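Local coordinates for replication protein B (Plasmid RSF1010, PDB 3H20) that serves as a primase, a nucleotidyltransferase that makes short primers on single-stranded DNA for replication of the plasmid, at residues M17-F22 with I63-Q68. Sequence-based numbering, arbitrary orientation.
Sequences MGCERF and IRPAEQ
The ring of Phe22 leans on the tip of Ile63, whose CD1 lies 3.6 Å from Phe22 CD2 and meets the ring obliquely. Ile63 CG1 stands anti to the backbone N (chi1 -172°) and chi2 is also extended, which carries CD1 far enough to reach both this ring and Met17 SD, 4.0 Å away. Phe22 is also packed by its own segment: Cys19 CB lies over one face, offset toward the rim, and Met17 CB sits at the edge, in plane. A large flat apolar residue suits a place with neighbours at face and edge alike; an alanine here would probably open a gap beside Ile63 CD1 and leave the Met17 and Cys19 side chains freer to shift. Strands 21-28 and 59-65 are antiparallel neighbours in one of the two four-stranded antiparallel sheets of the chain, within the primase N-terminal domain, and Phe22 and Pro65 form a non-hydrogen-bonded pair whose side chains diverge. Proline costs no bond to strand 21-28 here, since such a pair asks no N-H of it toward that strand. One residue on, Ala66 N donates to Arg21 O at 3.0 Å, nearly straight at N-H (167°) although the donor stands well above the carbonyl plane. The small Ala66 CB fits against Arg21 CB at 3.9 Å, while Arg21 NE makes a salt bridge with Glu38, on strand 34-40. The flexible thioether of Met17 bends at chi3 (82°) to bring CE within 4.0 Å of Pro65 CD. Cys19 SG rests 3.6 Å from Pro65 CB, on the same proline ring.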
ATOM      1  N   MET A  17      -8.021  12.979  22.001  1.00 34.39           N
ATOM      2  CA  MET A  17      -8.042  11.830  21.085  1.00 34.74           C
ATOM      3  C   MET A  17      -9.274  10.971  21.362  1.00 35.74           C
ATOM      4  O   MET A  17      -9.940  10.513  20.436  1.00 36.21           O
ATOM      5  CB  MET A  17      -6.751  11.026  21.183  1.00 34.52           C
ATOM      6  CG  MET A  17      -5.536  11.744  20.540  1.00 34.01           C
ATOM      7  SD  MET A  17      -3.994  10.825  20.741  1.00 34.84           S
ATOM      8  CE  MET A  17      -4.134   9.639  19.398  1.00 34.90           C
ATOM      9  N   GLY A  18      -9.578  10.770  22.641  1.00 36.12           N
ATOM     10  CA  GLY A  18     -10.830  10.155  23.047  1.00 36.47           C
ATOM     11  C   GLY A  18     -10.919   8.641  23.020  1.00 36.74           C
ATOM     12  O   GLY A  18     -11.978   8.092  23.342  1.00 36.52           O
ATOM     13  N   CYS A  19      -9.832   7.963  22.651  1.00 36.18           N
ATOM     14  CA  CYS A  19      -9.839   6.495  22.571  1.00 36.74           C
ATOM     15  C   CYS A  19      -9.835   5.837  23.948  1.00 36.77           C
ATOM     16  O   CYS A  19      -9.325   6.408  24.927  1.00 36.60           O
ATOM     17  CB  CYS A  19      -8.630   5.974  21.787  1.00 36.40           C
ATOM     18  SG  CYS A  19      -8.199   6.923  20.332  1.00 39.25           S
ATOM     19  N   GLU A  20     -10.391   4.629  24.011  1.00 37.02           N
ATOM     20  CA  GLU A  20     -10.253   3.788  25.200  1.00 37.33           C
ATOM     21  C   GLU A  20      -8.848   3.196  25.304  1.00 36.61           C
ATOM     22  O   GLU A  20      -8.293   3.103  26.405  1.00 36.77           O
ATOM     23  CB  GLU A  20     -11.307   2.676  25.215  1.00 38.07           C
ATOM     24  CG  GLU A  20     -12.749   3.183  25.298  1.00 41.27           C
ATOM     25  CD  GLU A  20     -13.110   3.777  26.660  1.00 46.90           C
ATOM     26  OE1 GLU A  20     -12.312   3.647  27.627  1.00 49.56           O
ATOM     27  OE2 GLU A  20     -14.209   4.367  26.768  1.00 48.66           O
ATOM     28  N   ARG A  21      -8.278   2.792  24.166  1.00 35.05           N
ATOM     29  CA  ARG A  21      -6.947   2.162  24.158  1.00 34.22           C
ATOM     30  C   ARG A  21      -6.037   2.737  23.060  1.00 33.50           C
ATOM     31  O   ARG A  21      -6.517   3.138  21.988  1.00 32.32           O
ATOM     32  CB  ARG A  21      -7.060   0.638  24.023  1.00 33.82           C
ATOM     33  CG  ARG A  21      -7.836  -0.055  25.163  1.00 35.18           C
ATOM     34  CD  ARG A  21      -7.757  -1.583  25.086  1.00 34.70           C
ATOM     35  NE  ARG A  21      -6.455  -2.105  25.503  1.00 36.67           N
ATOM     36  CZ  ARG A  21      -6.090  -2.333  26.764  1.00 36.95           C
ATOM     37  NH1 ARG A  21      -6.926  -2.096  27.771  1.00 36.85           N
ATOM     38  NH2 ARG A  21      -4.881  -2.810  27.017  1.00 38.61           N
ATOM     39  N   PHE A  22      -4.731   2.751  23.341  1.00 32.64           N
ATOM     40  CA  PHE A  22      -3.718   3.378  22.488  1.00 32.30           C
ATOM     41  C   PHE A  22      -2.517   2.438  22.302  1.00 32.55           C
ATOM     42  O   PHE A  22      -2.195   1.650  23.201  1.00 31.79           O
ATOM     43  CB  PHE A  22      -3.184   4.659  23.158  1.00 32.47           C
ATOM     44  CG  PHE A  22      -4.236   5.733  23.397  1.00 32.09           C
ATOM     45  CD1 PHE A  22      -4.983   5.751  24.574  1.00 32.50           C
ATOM     46  CD2 PHE A  22      -4.455   6.727  22.446  1.00 32.48           C
ATOM     47  CE1 PHE A  22      -5.944   6.743  24.802  1.00 33.18           C
ATOM     48  CE2 PHE A  22      -5.420   7.727  22.652  1.00 33.70           C
ATOM     49  CZ  PHE A  22      -6.163   7.732  23.845  1.00 33.63           C
ATOM     50  N   ILE A  63       2.440   7.827  19.508  1.00 32.44           N
ATOM     51  CA  ILE A  63       1.089   7.438  19.945  1.00 32.08           C
ATOM     52  C   ILE A  63       0.127   7.338  18.758  1.00 32.52           C
ATOM     53  O   ILE A  63       0.228   8.102  17.779  1.00 32.17           O
ATOM     54  CB  ILE A  63       0.514   8.387  21.073  1.00 31.84           C
ATOM     55  CG1 ILE A  63      -0.804   7.829  21.641  1.00 31.07           C
ATOM     56  CG2 ILE A  63       0.285   9.831  20.552  1.00 31.86           C
ATOM     57  CD1 ILE A  63      -1.381   8.623  22.810  1.00 32.10           C
ATOM     58  N   ARG A  64      -0.763   6.354  18.835  1.00 32.72           N
ATOM     59  CA  ARG A  64      -1.877   6.216  17.899  1.00 33.70           C
ATOM     60  C   ARG A  64      -2.985   5.440  18.609  1.00 33.89           C
ATOM     61  O   ARG A  64      -2.717   4.759  19.610  1.00 33.26           O
ATOM     62  CB  ARG A  64      -1.444   5.486  16.615  1.00 33.10           C
ATOM     63  CG  ARG A  64      -1.008   4.029  16.825  1.00 34.08           C
ATOM     64  CD  ARG A  64      -0.488   3.371  15.546  1.00 34.89           C
ATOM     65  NE  ARG A  64      -0.058   1.999  15.816  1.00 37.42           N
ATOM     66  CZ  ARG A  64       0.759   1.277  15.054  1.00 40.58           C
ATOM     67  NH1 ARG A  64       1.254   1.764  13.921  1.00 40.75           N
ATOM     68  NH2 ARG A  64       1.082   0.040  15.428  1.00 41.70           N
ATOM     69  N   PRO A  65      -4.229   5.534  18.099  1.00 34.10           N
ATOM     70  CA  PRO A  65      -5.277   4.649  18.613  1.00 34.73           C
ATOM     71  C   PRO A  65      -4.897   3.183  18.416  1.00 35.20           C
ATOM     72  O   PRO A  65      -4.217   2.838  17.434  1.00 34.50           O
ATOM     73  CB  PRO A  65      -6.508   5.027  17.771  1.00 34.97           C
ATOM     74  CG  PRO A  65      -6.230   6.456  17.318  1.00 34.22           C
ATOM     75  CD  PRO A  65      -4.742   6.461  17.067  1.00 34.61           C
ATOM     76  N   ALA A  66      -5.294   2.335  19.362  1.00 35.78           N
ATOM     77  CA  ALA A  66      -5.006   0.908  19.264  1.00 36.63           C
ATOM     78  C   ALA A  66      -5.702   0.300  18.049  1.00 37.32           C
ATOM     79  O   ALA A  66      -6.717   0.818  17.589  1.00 37.01           O
ATOM     80  CB  ALA A  66      -5.429   0.186  20.540  1.00 36.85           C
ATOM     81  N   GLU A  67      -5.149  -0.798  17.534  1.00 38.17           N
ATOM     82  CA  GLU A  67      -5.771  -1.543  16.441  1.00 39.05           C
ATOM     83  C   GLU A  67      -7.117  -2.104  16.897  1.00 39.75           C
ATOM     84  O   GLU A  67      -7.233  -2.632  18.002  1.00 40.06           O
ATOM     85  CB  GLU A  67      -4.860  -2.691  15.993  1.00 39.08           C
ATOM     86  N   GLN A  68      -8.131  -1.983  16.044  1.00 40.28           N
ATOM     87  CA  GLN A  68      -9.502  -2.399  16.393  1.00 40.83           C
ATOM     88  C   GLN A  68     -10.150  -1.576  17.532  1.00 40.84           C
ATOM     89  O   GLN A  68     -11.136  -2.003  18.136  1.00 40.95           O
ATOM     90  CB  GLN A  68      -9.583  -3.909  16.675  1.00 40.85           C
TER